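Local coordinates for protein phosphoserine phosphatase (Thermococcus onnurineus, PDB 4AP9) that probably hydrolyses L-phosphoserine to L-serine and phosphate with the help of magnesium, as a member of the haloacid dehalogenase superfamily, at residues K9-I14 / G95-L100; S55-V60 / Q132-R137; E76-S81 / L109-E114; E143-F148 / A163-R168. All blocks are in the same frame, centred on the assembly; numbering follows the deposited sequence.

Interaction 1 of 4, residues K9-I14 / G95-L100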
# COMPACT_ATOMS: atom_id res chain seq x y z
N LYS A 9 15.85 -13.93 -10.30
CA LYS A 9 17.20 -13.49 -9.96
C LYS A 9 17.30 -12.01 -9.58
O LYS A 9 16.56 -11.18 -10.10
CB LYS A 9 18.16 -13.76 -11.12
CG LYS A 9 18.32 -15.24 -11.44
CD LYS A 9 19.55 -15.49 -12.31
CE LYS A 9 19.19 -16.38 -13.49
NZ LYS A 9 20.35 -17.20 -13.93
N LYS A 10 18.22 -11.70 -8.67
CA LYS A 10 18.58 -10.31 -8.40
C LYS A 10 19.01 -9.64 -9.69
O LYS A 10 19.59 -10.27 -10.57
CB LYS A 10 19.70 -10.23 -7.34
CG LYS A 10 20.96 -11.04 -7.64
CD LYS A 10 21.76 -11.29 -6.36
CE LYS A 10 22.92 -12.22 -6.61
NZ LYS A 10 22.44 -13.51 -7.17
N VAL A 11 18.72 -8.34 -9.79
CA VAL A 11 18.92 -7.61 -11.02
C VAL A 11 20.13 -6.71 -10.91
O VAL A 11 20.28 -5.99 -9.93
CB VAL A 11 17.66 -6.80 -11.37
CG1 VAL A 11 17.90 -5.96 -12.61
CG2 VAL A 11 16.49 -7.76 -11.57
N ALA A 12 21.01 -6.82 -11.89
CA ALA A 12 22.15 -5.92 -12.01
C ALA A 12 21.82 -4.93 -13.11
O ALA A 12 21.77 -5.30 -14.29
CB ALA A 12 23.39 -6.71 -12.37
N VAL A 13 21.56 -3.68 -12.74
CA VAL A 13 21.26 -2.62 -13.72
C VAL A 13 22.53 -1.83 -13.97
O VAL A 13 23.17 -1.35 -13.02
CB VAL A 13 20.17 -1.66 -13.22
CG1 VAL A 13 19.87 -0.56 -14.24
CG2 VAL A 13 18.89 -2.43 -12.90
N ILE A 14 22.91 -1.71 -15.24
CA ILE A 14 24.04 -0.88 -15.62
C ILE A 14 23.60 0.30 -16.49
O ILE A 14 23.04 0.10 -17.57
CB ILE A 14 25.12 -1.68 -16.40
CG1 ILE A 14 25.58 -2.90 -15.60
CG2 ILE A 14 26.30 -0.77 -16.76
CD1 ILE A 14 26.37 -3.88 -16.41
N GLY A 95 25.25 -14.70 -10.61
CA GLY A 95 23.84 -14.97 -10.37
C GLY A 95 22.90 -13.80 -10.57
O GLY A 95 21.79 -13.80 -10.04
N PHE A 96 23.33 -12.81 -11.33
CA PHE A 96 22.49 -11.65 -11.63
C PHE A 96 21.82 -11.80 -12.98
O PHE A 96 22.39 -12.40 -13.90
CB PHE A 96 23.34 -10.37 -11.64
CG PHE A 96 23.83 -9.96 -10.29
CD1 PHE A 96 25.00 -10.48 -9.79
CD2 PHE A 96 23.13 -9.04 -9.53
CE1 PHE A 96 25.47 -10.11 -8.54
CE2 PHE A 96 23.59 -8.66 -8.28
CZ PHE A 96 24.76 -9.19 -7.78
N LYS A 97 20.62 -11.26 -13.11
CA LYS A 97 20.08 -10.92 -14.42
C LYS A 97 20.59 -9.51 -14.74
O LYS A 97 20.52 -8.63 -13.89
CB LYS A 97 18.57 -10.95 -14.39
CG LYS A 97 17.91 -10.37 -15.60
CD LYS A 97 16.42 -10.64 -15.55
CE LYS A 97 15.65 -9.37 -15.37
NZ LYS A 97 14.24 -9.58 -15.81
N VAL A 98 21.09 -9.30 -15.95
CA VAL A 98 21.73 -8.03 -16.32
C VAL A 98 20.85 -7.14 -17.20
O VAL A 98 20.40 -7.57 -18.27
CB VAL A 98 23.06 -8.29 -17.05
CG1 VAL A 98 23.74 -6.97 -17.43
CG2 VAL A 98 23.97 -9.14 -16.18
N VAL A 99 20.61 -5.91 -16.76
CA VAL A 99 19.76 -4.98 -17.48
C VAL A 99 20.58 -3.76 -17.81
O VAL A 99 21.14 -3.11 -16.92
CB VAL A 99 18.51 -4.55 -16.66
CG1 VAL A 99 17.67 -3.58 -17.45
CG2 VAL A 99 17.68 -5.78 -16.28
N LEU A 100 20.68 -3.46 -19.10
CA LEU A 100 21.46 -2.31 -19.54
C LEU A 100 20.50 -1.19 -19.86
O LEU A 100 19.52 -1.39 -20.58
CB LEU A 100 22.29 -2.67 -20.78
CG LEU A 100 23.25 -3.86 -20.69
CD1 LEU A 100 24.16 -3.88 -21.91
CD2 LEU A 100 24.09 -3.84 -19.43
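Lys10 lies over one face of the Phe96 ring, its aliphatic chain crossing the aromatic side chain obliquely. CG of Lys10, set between its backbone N and carbonyl carbon (chi1 54°), comes to 3.5 Å from Phe96 CD2, and CE follows above the ring in a CH-pi contact offset toward the rim. The bend at chi4, -57°, swings Lys10 NZ to a weak hydrogen bond of 3.0 Å with Gly95 O. Lys10 NZ also stands 4.7 Å from the centroid of the Phe96 ring, almost on its normal, as a cation-pi pair. Glycine suits position 95, where the Schellman motif ending helix 82-93 needs positive phi and a CB would run into Lys10 NZ. Ala12 CB, 3.7 Å from Phe96 CD2, is small enough to fit against the ring.

Beyond this end the two strands run parallel, joined by backbone hydrogen bonds from Lys97 N to Lys10 O, Ala12 N to Lys97 O, Val99 N to Ala12 O and Ile14 N to Val99 O. On one face Val11 CG1 meets Val99 CG2 at 3.7 Å. On the other, where Leu91 of helix 82-93 packs on Ala12, Ile14 and Val98, Ile14 CD1 and Leu100 CD2 lie side by side at 3.8 Å. Branched aliphatic residues thus fill the centre of this Rossmann-like sheet, whereas the carbonyl and pi cloud probably ease burial of the Lys10 ammonium where these strands begin.

Interaction 2 of 4, residues S55-V60 / Q132-R137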
# COMPACT_ATOMS: atom_id res chain seq x y z
N SER A 55 16.59 20.81 -20.46
CA SER A 55 17.86 20.77 -21.17
C SER A 55 17.87 19.73 -22.31
O SER A 55 18.36 20.00 -23.40
CB SER A 55 19.00 20.49 -20.20
OG SER A 55 20.23 20.68 -20.85
N LEU A 56 17.32 18.56 -22.04
CA LEU A 56 17.28 17.49 -23.03
C LEU A 56 16.50 17.91 -24.27
O LEU A 56 16.96 17.74 -25.40
CB LEU A 56 16.67 16.22 -22.44
CG LEU A 56 16.50 15.02 -23.38
CD1 LEU A 56 17.84 14.72 -24.07
CD2 LEU A 56 15.99 13.80 -22.61
N LEU A 57 15.32 18.48 -24.07
CA LEU A 57 14.49 18.83 -25.22
C LEU A 57 15.08 19.99 -26.00
O LEU A 57 14.89 20.10 -27.21
CB LEU A 57 13.05 19.13 -24.80
CG LEU A 57 12.32 17.92 -24.21
CD1 LEU A 57 10.86 18.27 -23.98
CD2 LEU A 57 12.46 16.69 -25.13
N LYS A 58 15.81 20.87 -25.31
CA LYS A 58 16.52 21.95 -26.02
C LYS A 58 17.64 21.40 -26.90
O LYS A 58 17.88 21.90 -28.01
CB LYS A 58 17.07 22.99 -25.04
CG LYS A 58 16.03 23.95 -24.46
CD LYS A 58 16.68 25.01 -23.58
CE LYS A 58 15.77 26.24 -23.39
NZ LYS A 58 14.38 25.90 -22.95
N ARG A 59 18.35 20.39 -26.41
CA ARG A 59 19.37 19.72 -27.21
C ARG A 59 18.72 19.02 -28.40
O ARG A 59 19.21 19.11 -29.53
CB ARG A 59 20.14 18.71 -26.34
CG ARG A 59 21.19 19.38 -25.42
CD ARG A 59 21.90 18.39 -24.52
NE ARG A 59 21.07 18.03 -23.36
CZ ARG A 59 21.07 16.85 -22.77
NH1 ARG A 59 21.85 15.87 -23.21
NH2 ARG A 59 20.28 16.64 -21.74
N VAL A 60 17.61 18.35 -28.16
CA VAL A 60 16.90 17.65 -29.23
C VAL A 60 16.51 18.62 -30.34
O VAL A 60 16.65 18.31 -31.53
CB VAL A 60 15.67 16.93 -28.69
CG1 VAL A 60 14.70 16.57 -29.83
CG2 VAL A 60 16.11 15.71 -27.93
N GLN A 132 13.62 14.17 -36.31
CA GLN A 132 12.53 15.05 -35.90
C GLN A 132 12.40 15.26 -34.38
O GLN A 132 11.95 16.31 -33.95
CB GLN A 132 11.19 14.56 -36.46
CG GLN A 132 11.00 14.83 -37.93
CD GLN A 132 11.63 16.14 -38.36
OE1 GLN A 132 11.39 17.19 -37.75
NE2 GLN A 132 12.45 16.08 -39.40
N GLY A 133 12.79 14.26 -33.59
CA GLY A 133 12.65 14.38 -32.15
C GLY A 133 12.95 13.08 -31.41
O GLY A 133 13.48 12.13 -31.99
N ILE A 134 12.62 13.07 -30.12
CA ILE A 134 12.92 11.92 -29.26
C ILE A 134 11.65 11.21 -28.79
O ILE A 134 10.64 11.85 -28.51
CB ILE A 134 13.75 12.37 -28.04
CG1 ILE A 134 14.23 11.16 -27.22
CG2 ILE A 134 12.96 13.35 -27.19
CD1 ILE A 134 15.31 11.51 -26.17
N ARG A 135 11.71 9.89 -28.72
CA ARG A 135 10.67 9.11 -28.07
C ARG A 135 11.17 8.84 -26.66
O ARG A 135 12.14 8.10 -26.49
CB ARG A 135 10.45 7.76 -28.76
CG ARG A 135 10.06 7.82 -30.23
CD ARG A 135 9.49 6.46 -30.69
NE ARG A 135 9.72 6.22 -32.11
CZ ARG A 135 8.95 6.71 -33.09
NH1 ARG A 135 7.90 7.47 -32.78
NH2 ARG A 135 9.23 6.45 -34.36
N LEU A 136 10.53 9.45 -25.66
CA LEU A 136 10.90 9.25 -24.27
C LEU A 136 10.20 8.00 -23.76
O LEU A 136 8.98 7.97 -23.64
CB LEU A 136 10.49 10.45 -23.40
CG LEU A 136 11.15 11.80 -23.67
CD1 LEU A 136 10.61 12.84 -22.68
CD2 LEU A 136 12.66 11.72 -23.56
N ARG A 137 10.98 6.96 -23.48
CA ARG A 137 10.38 5.65 -23.25
C ARG A 137 10.29 5.29 -21.77
O ARG A 137 9.72 4.25 -21.40
CB ARG A 137 11.16 4.61 -24.05
CG ARG A 137 11.19 4.97 -25.54
CD ARG A 137 11.80 3.89 -26.40
NE ARG A 137 11.04 2.65 -26.33
CZ ARG A 137 11.57 1.47 -26.03
NH1 ARG A 137 12.87 1.38 -25.79
NH2 ARG A 137 10.81 0.39 -25.98
O HOH W 1 14.16 17.76 -33.33
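Val60 and Ile134 cross at about a right angle in the closely packed part of this contact. Val60 CG2 rests 4.0 Å from Ile134 CG2, while Val60 CG1 reaches 3.8 Å from Gly133 CA, an approach made over a residue that has no side chain. Ile134 CG1 lies anti to the backbone N (chi1 -173°), which leaves CG2 in the position between N and carbonyl carbon, and there Ile134 CG2 also receives Leu57 CD2 at 4.0 Å. One turn earlier in the helix, Leu56 and Leu136 slide past each other in opposite directions, their CD2 atoms 4.0 Å apart. Leu56, Leu57 and Val60 share one helix face, and their branched tips suit a surface that must fit without polar partners. An alanine in place of Val60 would probably open a gap over Gly133 and leave Ile134 CG2 freer to move.

The looser margin is polar. A water donates to Val60 O at 3.1 Å and, weakly, to Gln132 O, so that a solvent molecule rather than a direct bond spans the backbones.

Trp26 of helix 25-33 packs against Leu56 and Val60 of helix 52-62, which is consistent with the cap inserted in haloacid dehalogenase enzymes, while helix 36-47 meets Lys58 and Arg59. Strand 130-135 is an outermost strand within the chain, yet its Gly133 to Arg135 backbone pairs in parallel with a strand of the third subunit, whose Met3 packs on Leu57 and Leu136.

Interaction 3 of 4, residues E76-S81 / L109-E114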
# COMPACT_ATOMS: atom_id res chain seq x y z
N GLU A 76 29.59 3.99 -34.79
CA GLU A 76 30.98 3.60 -35.02
C GLU A 76 31.90 3.93 -33.84
O GLU A 76 32.97 3.34 -33.69
CB GLU A 76 31.49 4.24 -36.31
CG GLU A 76 30.75 3.72 -37.54
CD GLU A 76 31.12 4.45 -38.82
OE1 GLU A 76 32.04 5.29 -38.77
OE2 GLU A 76 30.49 4.17 -39.86
N LYS A 77 31.48 4.87 -33.00
CA LYS A 77 32.26 5.25 -31.83
C LYS A 77 31.83 4.47 -30.58
O LYS A 77 32.34 4.69 -29.49
CB LYS A 77 32.16 6.75 -31.57
CG LYS A 77 33.01 7.60 -32.50
CD LYS A 77 33.17 9.02 -31.96
CE LYS A 77 34.08 9.85 -32.84
NZ LYS A 77 34.51 11.12 -32.16
N VAL A 78 30.88 3.57 -30.76
CA VAL A 78 30.36 2.77 -29.66
C VAL A 78 30.78 1.33 -29.87
O VAL A 78 30.39 0.71 -30.86
CB VAL A 78 28.82 2.83 -29.64
CG1 VAL A 78 28.26 1.95 -28.53
CG2 VAL A 78 28.35 4.28 -29.50
N ASN A 79 31.57 0.79 -28.95
CA ASN A 79 32.05 -0.58 -29.10
C ASN A 79 32.00 -1.33 -27.77
O ASN A 79 32.25 -0.74 -26.73
CB ASN A 79 33.47 -0.58 -29.67
CG ASN A 79 33.60 0.31 -30.92
OD1 ASN A 79 33.17 -0.07 -32.02
ND2 ASN A 79 34.20 1.49 -30.75
N VAL A 80 31.64 -2.61 -27.81
CA VAL A 80 31.68 -3.45 -26.62
C VAL A 80 33.11 -3.90 -26.37
O VAL A 80 33.62 -4.78 -27.06
CB VAL A 80 30.81 -4.69 -26.79
CG1 VAL A 80 30.85 -5.56 -25.55
CG2 VAL A 80 29.39 -4.27 -27.13
N SER A 81 33.76 -3.30 -25.37
CA SER A 81 35.14 -3.63 -25.04
C SER A 81 35.24 -4.98 -24.35
O SER A 81 34.25 -5.50 -23.83
CB SER A 81 35.74 -2.55 -24.14
OG SER A 81 35.14 -2.59 -22.86
N LEU A 109 23.26 3.10 -29.49
CA LEU A 109 23.83 2.16 -28.53
C LEU A 109 23.57 0.72 -28.95
O LEU A 109 23.69 -0.22 -28.16
CB LEU A 109 23.28 2.42 -27.13
CG LEU A 109 23.74 3.74 -26.50
CD1 LEU A 109 23.07 3.97 -25.15
CD2 LEU A 109 25.27 3.79 -26.38
N GLU A 110 23.23 0.55 -30.21
CA GLU A 110 22.94 -0.75 -30.78
C GLU A 110 23.98 -1.85 -30.45
O GLU A 110 23.61 -3.01 -30.24
CB GLU A 110 22.73 -0.60 -32.29
CG GLU A 110 22.26 -1.85 -32.97
CD GLU A 110 23.41 -2.73 -33.39
OE1 GLU A 110 24.57 -2.26 -33.32
OE2 GLU A 110 23.15 -3.89 -33.78
N PRO A 111 25.27 -1.50 -30.40
CA PRO A 111 26.23 -2.56 -30.07
C PRO A 111 25.96 -3.27 -28.73
O PRO A 111 26.37 -4.42 -28.55
CB PRO A 111 27.59 -1.82 -30.05
CG PRO A 111 27.40 -0.66 -30.97
CD PRO A 111 25.94 -0.24 -30.80
N PHE A 112 25.27 -2.60 -27.81
CA PHE A 112 24.99 -3.16 -26.49
C PHE A 112 23.63 -3.87 -26.43
O PHE A 112 23.26 -4.42 -25.40
CB PHE A 112 24.99 -2.05 -25.44
CG PHE A 112 26.33 -1.43 -25.22
CD1 PHE A 112 27.30 -2.10 -24.48
CD2 PHE A 112 26.63 -0.18 -25.73
CE1 PHE A 112 28.53 -1.53 -24.27
CE2 PHE A 112 27.87 0.39 -25.53
CZ PHE A 112 28.82 -0.29 -24.78
N LYS A 113 22.90 -3.86 -27.54
CA LYS A 113 21.50 -4.28 -27.56
C LYS A 113 21.29 -5.72 -27.07
O LYS A 113 20.28 -6.04 -26.46
CB LYS A 113 20.96 -4.13 -28.99
CG LYS A 113 19.47 -4.32 -29.18
CD LYS A 113 19.17 -4.26 -30.67
CE LYS A 113 17.72 -3.94 -30.98
NZ LYS A 113 17.52 -3.57 -32.42
N GLU A 114 22.25 -6.60 -27.37
CA GLU A 114 22.09 -8.01 -27.03
C GLU A 114 23.08 -8.48 -25.97
O GLU A 114 23.18 -9.68 -25.68
CB GLU A 114 22.25 -8.88 -28.28
CG GLU A 114 21.34 -8.49 -29.42
CD GLU A 114 19.89 -8.78 -29.14
OE1 GLU A 114 19.59 -9.46 -28.12
OE2 GLU A 114 19.03 -8.33 -29.92
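With CG1 anti to the backbone N (chi1 177°), Val78 points that methyl at Pro111, Phe112 and Leu109 together. Phe112 has CG anti to the carbonyl carbon (chi1 -67°), and its ring meets the Val78 side chain obliquely, with Phe112 CE2 3.4 Å from Val78 CG1. Pro111 comes across Val78 at about a right angle, Pro111 CG lying 3.7 Å from Val78 CG1 and 3.3 Å from Val78 O. Leu109 CD2 completes the surround at 4.1 Å from Val78 CG1.

Val80 repeats the theme two residues on: Val80 CG2 sits 3.3 Å from Pro111 O and 4.0 Å from Phe112 CD1. Proline fits position 111, since the turn around it is closed by Phe112 N to Leu109 O and Lys113 N to Glu110 O and asks no N-H of it. Phe112 and Leu109 also touch Phe119 of strand 118-127, while Ser81 caps helix 82-93 through Ala84 N.

The link between helices 68-73 and 82-93 thus meets the loop between strands 97-102 and 118-127 through apolar packing, without direct hydrogen bonds. Methyl and ring carbons lie against backbone carbonyls as well as one another, so the fit depends on the stubby, branched valines and the rigid proline ring.

Interaction 4 of 4, residues E143-F148 / A163-R168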
# COMPACT_ATOMS: atom_id res chain seq x y z
N GLU A 143 12.50 5.89 -12.21
CA GLU A 143 11.15 5.41 -12.53
C GLU A 143 11.25 4.09 -13.25
O GLU A 143 10.47 3.17 -12.99
CB GLU A 143 10.38 6.41 -13.40
CG GLU A 143 9.81 7.58 -12.64
CD GLU A 143 8.96 7.15 -11.46
OE1 GLU A 143 7.92 6.50 -11.67
OE2 GLU A 143 9.35 7.47 -10.33
N PHE A 144 12.22 3.98 -14.15
CA PHE A 144 12.39 2.74 -14.90
C PHE A 144 12.66 1.55 -13.98
O PHE A 144 12.16 0.45 -14.22
CB PHE A 144 13.52 2.84 -15.93
CG PHE A 144 13.75 1.57 -16.67
CD1 PHE A 144 12.83 1.12 -17.60
CD2 PHE A 144 14.88 0.81 -16.43
CE1 PHE A 144 13.03 -0.07 -18.28
CE2 PHE A 144 15.09 -0.39 -17.12
CZ PHE A 144 14.16 -0.81 -18.04
N LEU A 145 13.45 1.76 -12.94
CA LEU A 145 13.78 0.69 -12.00
C LEU A 145 12.58 0.07 -11.28
O LEU A 145 12.67 -1.04 -10.77
CB LEU A 145 14.82 1.15 -10.97
CG LEU A 145 16.28 0.71 -11.21
CD1 LEU A 145 16.79 1.17 -12.56
CD2 LEU A 145 17.19 1.20 -10.08
N LYS A 146 11.47 0.80 -11.22
CA LYS A 146 10.23 0.28 -10.64
C LYS A 146 9.78 -1.01 -11.34
O LYS A 146 9.00 -1.78 -10.79
CB LYS A 146 9.10 1.31 -10.72
CG LYS A 146 9.28 2.52 -9.81
CD LYS A 146 8.09 3.45 -9.96
CE LYS A 146 8.14 4.60 -8.97
NZ LYS A 146 7.01 5.57 -9.16
N ARG A 147 10.28 -1.21 -12.56
CA ARG A 147 10.02 -2.43 -13.31
C ARG A 147 10.50 -3.69 -12.56
O ARG A 147 9.97 -4.79 -12.75
CB ARG A 147 10.78 -2.30 -14.63
CG ARG A 147 10.45 -3.31 -15.68
CD ARG A 147 10.94 -2.80 -17.02
NE ARG A 147 10.04 -1.81 -17.61
CZ ARG A 147 9.76 -1.76 -18.91
NH1 ARG A 147 10.33 -2.63 -19.73
NH2 ARG A 147 8.93 -0.84 -19.39
N PHE A 148 11.50 -3.50 -11.71
CA PHE A 148 12.12 -4.59 -10.98
C PHE A 148 11.89 -4.46 -9.47
O PHE A 148 12.71 -4.88 -8.67
CB PHE A 148 13.61 -4.62 -11.32
CG PHE A 148 13.86 -4.57 -12.80
CD1 PHE A 148 13.65 -5.70 -13.57
CD2 PHE A 148 14.25 -3.40 -13.42
CE1 PHE A 148 13.85 -5.66 -14.95
CE2 PHE A 148 14.44 -3.35 -14.78
CZ PHE A 148 14.24 -4.47 -15.55
N ALA A 163 20.65 10.59 -7.96
CA ALA A 163 20.19 10.00 -6.71
C ALA A 163 18.90 9.22 -6.92
O ALA A 163 18.65 8.24 -6.24
CB ALA A 163 19.99 11.08 -5.64
N LYS A 164 18.08 9.68 -7.86
CA LYS A 164 16.79 9.03 -8.10
C LYS A 164 16.99 7.56 -8.47
O LYS A 164 16.29 6.68 -7.98
CB LYS A 164 16.03 9.77 -9.21
CG LYS A 164 14.55 9.41 -9.31
CD LYS A 164 13.77 10.46 -10.10
CE LYS A 164 12.26 10.25 -9.95
NZ LYS A 164 11.44 11.38 -10.51
N MSE A 165 17.95 7.31 -9.34
CA MSE A 165 18.22 5.94 -9.76
C MSE A 165 18.77 5.11 -8.62
O MSE A 165 18.32 4.00 -8.36
CB MSE A 165 19.18 5.91 -10.94
CG MSE A 165 19.33 4.53 -11.51
SE MSE A 165 20.81 4.37 -12.78
CE MSE A 165 20.74 2.50 -13.05
N PHE A 166 19.75 5.66 -7.91
CA PHE A 166 20.41 4.89 -6.85
C PHE A 166 19.51 4.67 -5.63
O PHE A 166 19.66 3.68 -4.92
CB PHE A 166 21.73 5.55 -6.45
CG PHE A 166 22.83 5.31 -7.42
CD1 PHE A 166 23.37 4.04 -7.57
CD2 PHE A 166 23.35 6.35 -8.18
CE1 PHE A 166 24.40 3.81 -8.47
CE2 PHE A 166 24.38 6.12 -9.07
CZ PHE A 166 24.91 4.85 -9.22
N GLU A 167 18.58 5.59 -5.39
CA GLU A 167 17.62 5.42 -4.30
C GLU A 167 16.82 4.13 -4.47
O GLU A 167 16.39 3.52 -3.48
CB GLU A 167 16.67 6.62 -4.22
CG GLU A 167 16.96 7.60 -3.09
CD GLU A 167 15.95 8.75 -3.03
OE1 GLU A 167 15.33 9.07 -4.08
OE2 GLU A 167 15.76 9.32 -1.93
N ARG A 168 16.63 3.73 -5.72
CA ARG A 168 15.87 2.54 -6.06
C ARG A 168 16.67 1.27 -5.82
O ARG A 168 16.10 0.20 -5.64
CB ARG A 168 15.42 2.61 -7.53
CG ARG A 168 14.19 3.45 -7.76
CD ARG A 168 12.99 2.56 -7.52
NE ARG A 168 11.79 3.27 -7.16
CZ ARG A 168 10.72 2.66 -6.67
NH1 ARG A 168 10.75 1.33 -6.49
NH2 ARG A 168 9.64 3.35 -6.35
O HOH W 2 12.58 -0.85 -7.89
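Glu143 opens the contact with OE2 4.0 Å from Lys164 CE. The two charges are too far apart for a salt bridge, and Lys164 NZ pairs instead with Asp140, which lines the pocket of the bound 3-pyridinium-1-ylpropane-1-sulfonate. Leu145 comes next and faces the other helix. Leu145 CD2 lies 3.4 Å from Arg168 CB and 3.5 Å from Met165 O, while its CD1 touches CE of Met165, a selenomethionine here. Leu145 O is linked to Arg168 NH1 through a water. Lys146 then reaches back one turn: Lys146 NZ binds Glu143 OE1 at 2.8 Å, on the syn lone pair, in a salt bridge. Lys146 CG, anti to the carbonyl carbon (chi1 -70°), sits 3.4 Å above the centre of the Arg168 guanidinium plane. A long aliphatic chain suits this place, covering a flat cation, although the like charges of Lys146 NZ and Arg168 NH2 stand only 4.4 Å apart, a repulsion that Glu143 probably eases. An alanine here would probably leave Glu143 without its salt-bridge mate and the Arg168 guanidinium freer to turn.

Helices 141-145 and 163-168 share one face of the central sheet, where Leu145 and Met165 both rest on Val13 of strand 11-15. Beside them Phe144 packs on Ile101 of strand 97-102.

Overall arrangement
From the N terminus, residues 9-14 open interaction 1, which closes only at 95-100, after the helices at 25-73 and helix 82-93. Segment 55-60 starts interaction 2 within that span and finds its partner beyond it, at 132-137, so the two cross. Interaction 3 crosses interaction 1 as well, but both of its segments fall between those of interaction 2. Interaction 4 comes last, a short loop around strand 153-157. Interaction 1 joins central strands; Leu100 touches Phe112 of interaction 3, and Val13 and Val99 carry the helices of interaction 4. Interaction 2, about 28 Å from interaction 1 between centres, ties helix 52-62, probably part of the cap, to the strand that is outermost within this chain.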